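Local coordinates for hypothetical membrane protein (Corynebacterium glutamicum, PDB 6JSB) that binds heme and probably passes it on within the corynebacterial heme uptake machinery, as the HtaA-family domain of HtaB, at residues Ser19-Leu24 with Gly38-Arg43; Glu140-Thr145 with Glu181-Ile186. One frame throughout, in Å; residues are numbered along the deposited sequence. Where two conformers were deposited one is given.

Contact 1: residues Ser19-Leu24 with Gly38-Arg43; sequences SFNNYL and GGIEVR. With HEM (protoporphyrin IX containing Fe), chain C.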
loop_
_atom_site.group_PDB
_atom_site.type_symbol
_atom_site.label_atom_id
_atom_site.label_comp_id
_atom_site.label_asym_id
_atom_site.label_seq_id
_atom_site.Cartn_x
_atom_site.Cartn_y
_atom_site.Cartn_z
ATOM N N SER A 19 -5.240 -6.421 10.252
ATOM C CA SER A 19 -5.791 -5.881 11.496
ATOM C C SER A 19 -6.005 -4.375 11.372
ATOM O O SER A 19 -6.837 -3.824 12.087
ATOM C CB SER A 19 -4.871 -6.250 12.689
ATOM O OG SER A 19 -3.544 -5.663 12.572
ATOM N N PHE A 20 -5.313 -3.723 10.416
ATOM C CA PHE A 20 -5.517 -2.283 10.225
ATOM C C PHE A 20 -6.856 -2.072 9.520
ATOM O O PHE A 20 -7.670 -1.227 9.920
ATOM C CB PHE A 20 -4.380 -1.672 9.387
ATOM C CG PHE A 20 -4.611 -0.198 9.157
ATOM C CD1 PHE A 20 -4.531 0.696 10.241
ATOM C CD2 PHE A 20 -4.916 0.252 7.899
ATOM C CE1 PHE A 20 -4.787 2.066 10.040
ATOM C CE2 PHE A 20 -5.147 1.627 7.665
ATOM C CZ PHE A 20 -5.095 2.522 8.754
ATOM N N ASN A 21 -7.122 -2.877 8.481
ATOM C CA ASN A 21 -8.429 -2.758 7.812
ATOM C C ASN A 21 -9.566 -3.111 8.751
ATOM O O ASN A 21 -10.627 -2.467 8.737
ATOM C CB ASN A 21 -8.503 -3.684 6.585
ATOM C CG ASN A 21 -7.446 -3.302 5.515
ATOM O OD1 ASN A 21 -7.196 -2.126 5.264
ATOM N ND2 ASN A 21 -6.888 -4.317 4.848
ATOM N N ASN A 22 -9.372 -4.135 9.569
ATOM C CA ASN A 22 -10.386 -4.495 10.584
ATOM C C ASN A 22 -10.664 -3.336 11.538
ATOM O O ASN A 22 -11.812 -3.035 11.883
ATOM C CB ASN A 22 -9.875 -5.692 11.377
ATOM C CG ASN A 22 -10.915 -6.199 12.344
ATOM O OD1 ASN A 22 -11.970 -6.638 11.900
ATOM N ND2 ASN A 22 -10.654 -6.141 13.641
ATOM N N TYR A 23 -9.602 -2.671 12.010
ATOM C CA TYR A 23 -9.774 -1.538 12.915
ATOM C C TYR A 23 -10.420 -0.351 12.198
ATOM O O TYR A 23 -11.354 0.264 12.730
ATOM C CB TYR A 23 -8.382 -1.165 13.452
ATOM C CG TYR A 23 -8.208 0.297 13.738
ATOM C CD1 TYR A 23 -8.740 0.866 14.899
ATOM C CD2 TYR A 23 -7.424 1.094 12.902
ATOM C CE1 TYR A 23 -8.514 2.289 15.162
ATOM C CE2 TYR A 23 -7.196 2.454 13.171
ATOM C CZ TYR A 23 -7.754 3.017 14.283
ATOM O OH TYR A 23 -7.567 4.339 14.556
ATOM N N LEU A 24 -9.939 -0.029 11.000
ATOM C CA LEU A 24 -10.393 1.190 10.320
ATOM C C LEU A 24 -11.869 1.083 9.945
ATOM O O LEU A 24 -12.621 2.061 10.069
ATOM C CB LEU A 24 -9.459 1.440 9.107
ATOM C CG LEU A 24 -9.629 2.804 8.371
ATOM C CD1 LEU A 24 -10.832 2.711 7.347
ATOM C CD2 LEU A 24 -9.856 3.996 9.317
ATOM N N GLY A 38 -16.163 7.217 7.550
ATOM C CA GLY A 38 -15.387 7.064 6.343
ATOM C C GLY A 38 -15.310 5.604 5.939
ATOM O O GLY A 38 -16.330 4.890 5.970
ATOM N N GLY A 39 -14.132 5.123 5.626
ATOM C CA GLY A 39 -14.012 3.742 5.201
ATOM C C GLY A 39 -12.878 3.670 4.210
ATOM O O GLY A 39 -11.874 4.374 4.361
ATOM N N ILE A 40 -13.002 2.738 3.257
ATOM C CA ILE A 40 -11.923 2.483 2.303
ATOM C C ILE A 40 -12.433 2.708 0.877
ATOM O O ILE A 40 -13.497 2.181 0.504
ATOM C CB ILE A 40 -11.389 1.038 2.485
ATOM C CG1 ILE A 40 -10.820 0.894 3.913
ATOM C CG2 ILE A 40 -10.388 0.643 1.353
ATOM C CD1 ILE A 40 -10.241 -0.492 4.266
ATOM N N GLU A 41 -11.697 3.491 0.084
ATOM C CA GLU A 41 -11.981 3.671 -1.333
ATOM C C GLU A 41 -10.742 3.286 -2.126
ATOM O O GLU A 41 -9.618 3.559 -1.703
ATOM C CB GLU A 41 -12.390 5.143 -1.656
ATOM C CG GLU A 41 -12.831 5.374 -3.101
ATOM C CD GLU A 41 -13.563 6.708 -3.310
ATOM O OE1 GLU A 41 -13.164 7.721 -2.698
ATOM O OE2 GLU A 41 -14.566 6.748 -4.063
ATOM N N VAL A 42 -10.937 2.605 -3.259
ATOM C CA VAL A 42 -9.801 2.212 -4.095
ATOM C C VAL A 42 -9.940 2.884 -5.466
ATOM O O VAL A 42 -11.039 3.312 -5.852
ATOM C CB VAL A 42 -9.680 0.665 -4.221
ATOM C CG1 VAL A 42 -9.687 0.030 -2.799
ATOM C CG2 VAL A 42 -10.815 0.123 -5.126
ATOM N N ARG A 43 -8.823 2.984 -6.209
ATOM C CA ARG A 43 -8.856 3.671 -7.481
ATOM C C ARG A 43 -7.716 3.175 -8.377
ATOM O O ARG A 43 -6.785 2.483 -7.931
ATOM C CB ARG A 43 -8.747 5.193 -7.280
ATOM C CG ARG A 43 -7.379 5.612 -6.697
ATOM C CD ARG A 43 -7.361 7.142 -6.533
ATOM N NE ARG A 43 -6.024 7.634 -6.149
ATOM C CZ ARG A 43 -5.555 7.574 -4.913
ATOM N NH1 ARG A 43 -6.285 7.029 -3.924
ATOM N NH2 ARG A 43 -4.329 8.083 -4.664
HETATM C CHA HEM C . -5.209 1.502 16.624
HETATM C CHB HEM C . -7.929 5.079 18.444
HETATM C CHC HEM C . -5.902 8.135 15.211
HETATM C CHD HEM C . -3.421 4.434 13.174
HETATM C C1A HEM C . -6.052 2.241 17.431
HETATM C C2A HEM C . -6.668 1.715 18.635
HETATM C C3A HEM C . -7.448 2.687 19.165
HETATM C C4A HEM C . -7.314 3.851 18.289
HETATM C CMA HEM C . -8.323 2.615 20.453
HETATM C CAA HEM C . -6.427 0.288 19.171
HETATM C CBA HEM C . -7.521 -0.642 18.669
HETATM C CGA HEM C . -7.100 -2.076 18.898
HETATM O O1A HEM C . -7.943 -2.983 18.650
HETATM O O2A HEM C . -5.917 -2.294 19.311
HETATM C C1B HEM C . -7.621 6.200 17.725
HETATM C C2B HEM C . -8.208 7.523 17.940
HETATM C C3B HEM C . -7.649 8.372 17.059
HETATM C C4B HEM C . -6.705 7.622 16.221
HETATM C CMB HEM C . -9.249 7.794 19.063
HETATM C CAB HEM C . -7.905 9.894 16.848
HETATM C CBB HEM C . -9.029 10.483 17.269
HETATM C C1C HEM C . -5.059 7.409 14.363
HETATM C C2C HEM C . -4.310 7.952 13.255
HETATM C C3C HEM C . -3.653 6.934 12.649
HETATM C C4C HEM C . -3.920 5.718 13.411
HETATM C CMC HEM C . -4.368 9.423 12.764
HETATM C CAC HEM C . -2.808 7.132 11.403
HETATM C CBC HEM C . -2.729 6.138 10.529
HETATM C C1D HEM C . -3.695 3.332 13.957
HETATM C C2D HEM C . -3.124 2.021 13.748
HETATM C C3D HEM C . -3.603 1.184 14.692
HETATM C C4D HEM C . -4.522 1.942 15.526
HETATM C CMD HEM C . -2.083 1.724 12.647
HETATM C CAD HEM C . -3.248 -0.328 14.841
HETATM C CBD HEM C . -4.379 -1.114 14.127
HETATM C CGD HEM C . -4.026 -2.597 14.223
HETATM O O1D HEM C . -4.173 -3.150 15.366
HETATM O O2D HEM C . -3.591 -3.162 13.160
HETATM N NA HEM C . -6.443 3.582 17.235
HETATM N NB HEM C . -6.756 6.302 16.655
HETATM N NC HEM C . -4.775 6.042 14.441
HETATM N ND HEM C . -4.547 3.225 15.022
HETATM FE FE HEM C . -5.779 4.798 15.617
#
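Leu24 and Asn21 of the heme-binding helix of this HtaA-family domain meet Gly39 and Ile40 of segment 38-43, which runs into an outer strand of the antiparallel sheet. Helix and strand pack through side chains, with their axes 9.2 Å apart at the closest. With CG anti to the backbone N (chi1 -171°), Leu24 sends its CD1 methyl to Gly39 O at 3.6 Å and against CG1 of Ile40. Ile40 has an extended chain, and its CD1 ends 3.6 Å from Asn21 OD1. The two side chains cross at about a right angle. This touch is only van der Waals. The Asn21 amide is held elsewhere, OD1 by Trp77 NE1 and ND2 by Ser15 O.

Heme lies beyond the helix from the strand. Phe20 CD1 touches heme methyl CMD at 3.6 Å, and Phe20 CE1 sits in plane at the edge of the Tyr23 ring. The Tyr23 ring has heme C4D over one face, offset toward the rim. His80 NE2 is hydrogen-bonded to Tyr23 OH, so the axial oxygen has a second-shell partner. Ser19 OG donates to propionate oxygen O2D at 2.6 Å, and Tyr23 OH binds the heme iron at 2.1 Å.

Contact 2: residues Glu140-Thr145 with Glu181-Ile186; sequences ELATIT and EALAPI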
loop_
_atom_site.group_PDB
_atom_site.type_symbol
_atom_site.label_atom_id
_atom_site.label_comp_id
_atom_site.label_asym_id
_atom_site.label_seq_id
_atom_site.Cartn_x
_atom_site.Cartn_y
_atom_site.Cartn_z
ATOM N N GLU A 140 10.212 4.783 1.369
ATOM C CA GLU A 140 10.383 3.378 1.804
ATOM C C GLU A 140 9.454 3.094 2.979
ATOM O O GLU A 140 9.727 3.533 4.104
ATOM C CB GLU A 140 11.832 3.116 2.219
ATOM C CG GLU A 140 12.784 3.408 1.097
ATOM C CD GLU A 140 14.273 3.159 1.511
ATOM O OE1 GLU A 140 15.106 3.409 0.644
ATOM O OE2 GLU A 140 14.548 2.635 2.630
ATOM N N LEU A 141 8.391 2.320 2.716
ATOM C CA LEU A 141 7.417 1.976 3.735
ATOM C C LEU A 141 7.802 0.695 4.447
ATOM O O LEU A 141 7.549 0.563 5.649
ATOM C CB LEU A 141 6.052 1.795 3.071
ATOM C CG LEU A 141 4.943 1.404 4.054
ATOM C CD1 LEU A 141 4.534 2.551 4.942
ATOM C CD2 LEU A 141 3.693 0.861 3.277
ATOM N N ALA A 142 8.369 -0.281 3.728
ATOM C CA ALA A 142 8.621 -1.578 4.347
ATOM C C ALA A 142 9.821 -2.212 3.694
ATOM O O ALA A 142 10.076 -1.978 2.495
ATOM C CB ALA A 142 7.390 -2.546 4.212
ATOM N N THR A 143 10.507 -3.089 4.454
ATOM C CA THR A 143 11.503 -3.982 3.862
ATOM C C THR A 143 10.845 -5.327 3.605
ATOM O O THR A 143 9.799 -5.627 4.175
ATOM C CB THR A 143 12.726 -4.171 4.763
ATOM O OG1 THR A 143 12.292 -4.606 6.038
ATOM C CG2 THR A 143 13.461 -2.812 4.914
ATOM N N ILE A 144 11.419 -6.090 2.656
ATOM C CA ILE A 144 10.758 -7.325 2.207
ATOM C C ILE A 144 11.783 -8.438 2.185
ATOM O O ILE A 144 12.926 -8.223 1.758
ATOM C CB ILE A 144 10.189 -7.187 0.774
ATOM C CG1 ILE A 144 9.370 -5.911 0.622
ATOM C CG2 ILE A 144 9.317 -8.422 0.466
ATOM C CD1 ILE A 144 8.932 -5.623 -0.866
ATOM N N THR A 145 11.371 -9.632 2.615
ATOM C CA THR A 145 12.152 -10.835 2.378
ATOM C C THR A 145 11.261 -11.768 1.567
ATOM O O THR A 145 10.119 -12.064 1.960
ATOM C CB THR A 145 12.623 -11.491 3.680
ATOM O OG1 THR A 145 13.367 -10.539 4.456
ATOM C CG2 THR A 145 13.513 -12.722 3.390
ATOM N N GLU A 181 7.618 -3.648 12.637
ATOM C CA GLU A 181 6.328 -4.360 12.749
ATOM C C GLU A 181 5.995 -5.079 11.446
ATOM O O GLU A 181 6.087 -4.507 10.350
ATOM C CB GLU A 181 5.247 -3.328 13.055
ATOM C CG GLU A 181 3.822 -3.996 13.176
ATOM C CD GLU A 181 3.571 -4.622 14.548
ATOM O OE1 GLU A 181 4.436 -4.532 15.482
ATOM O OE2 GLU A 181 2.477 -5.263 14.701
ATOM N N ALA A 182 5.519 -6.337 11.556
ATOM C CA ALA A 182 5.162 -7.041 10.335
ATOM C C ALA A 182 3.938 -6.396 9.705
ATOM O O ALA A 182 3.013 -5.996 10.404
ATOM C CB ALA A 182 4.876 -8.500 10.690
ATOM N N LEU A 183 3.951 -6.257 8.395
ATOM C CA LEU A 183 2.746 -5.830 7.677
ATOM C C LEU A 183 2.216 -7.039 6.898
ATOM O O LEU A 183 2.672 -8.188 7.053
ATOM C CB LEU A 183 3.041 -4.657 6.751
ATOM C CG LEU A 183 3.599 -3.418 7.500
ATOM C CD1 LEU A 183 3.864 -2.371 6.432
ATOM C CD2 LEU A 183 2.617 -2.892 8.584
ATOM N N ALA A 184 1.207 -6.786 6.081
ATOM C CA ALA A 184 0.686 -7.911 5.293
ATOM C C ALA A 184 1.743 -8.399 4.304
ATOM O O ALA A 184 2.507 -7.619 3.759
ATOM C CB ALA A 184 -0.552 -7.464 4.471
ATOM N N PRO A 185 1.777 -9.686 4.008
ATOM C CA PRO A 185 2.733 -10.179 3.002
ATOM C C PRO A 185 2.311 -9.721 1.611
ATOM O O PRO A 185 1.129 -9.428 1.361
ATOM C CB PRO A 185 2.609 -11.700 3.130
ATOM C CG PRO A 185 1.189 -11.868 3.550
ATOM C CD PRO A 185 0.944 -10.753 4.528
ATOM N N ILE A 186 3.292 -9.624 0.685
ATOM C CA ILE A 186 3.004 -9.183 -0.689
ATOM C C ILE A 186 3.288 -10.354 -1.632
ATOM O O ILE A 186 4.322 -11.007 -1.521
ATOM C CB ILE A 186 3.799 -7.913 -1.073
ATOM C CG1 ILE A 186 3.539 -7.492 -2.527
ATOM C CG2 ILE A 186 5.372 -8.081 -0.872
ATOM C CD1 ILE A 186 3.746 -5.935 -2.728
#
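Ala142 and Ile144 lie on segment 140-145 of strand 139-146 and face segment 181-186, which is irregular up to Ile186, where the last strand begins; the nearest CA atoms are 8.0 Å apart for Ala142 and Leu183 and 8.5 Å for Ile144 and Ile186. The strand carries a classic beta bulge near its start, where Leu141 and Ala142 both face Leu115 of strand 112-122.

Two apolar pairs make the contact. In the first, the CB methyl of Ala142 meets CD1 of Leu183 at 4.2 Å. Both side chains leave the backbone toward the other segment. Leu183 has CG anti to its carbonyl carbon (chi1 -59°), and CD1 is the branch that meets the alanine. The leucine also rests on Thr163 and Leu165 of strand 156-165, which pairs with the strand of Ala142.

In the second pair, CG2 of Ile144 meets CG2 of Ile186, also at 4.2 Å. The two isoleucine side chains cross at about a right angle and touch through their short branches. In Ile186 this branch stands between the backbone N and the carbonyl carbon, while CG1 is anti to the N (chi1 178°). Val106 of strand 95-109 touches both isoleucines, and Trp14 of strand 2-14 also packs on Ile186. The pair therefore belongs to the interior of the curled antiparallel sheet.

Some polar atoms of 181-186 have partners outside the contact. Ala184 O accepts from Thr163 OG1, and Glu181 OE2 forms a salt bridge with Arg17. The Leu183 side chain comes within about 4 Å of that of heme-binding Tyr177, so this packing borders the heme site. With methyl groups alone meeting across it, the contact depends on shape and apolar burial rather than on directed bonds.

From the N terminus, strand 2-14 leads into the heme-binding helix. Contact 1 then closes a short loop of 13 residues, which holds helix 27-30, and sets the helix against outer strand 39-43. The chain next builds most of the antiparallel sheet. Contact 2 opens only at strand 139-146 and closes a longer loop of 35 residues, which includes strand 156-165 and helix 167-172. The two contacts follow in series and neither nest nor cross. The centres of contacts 1 and 2 are about 18 Å apart, their nearest atoms about 6 Å. Contact 1 joins the heme helix to the sheet; contact 2 joins to it the approach to the last strand, and its first residue.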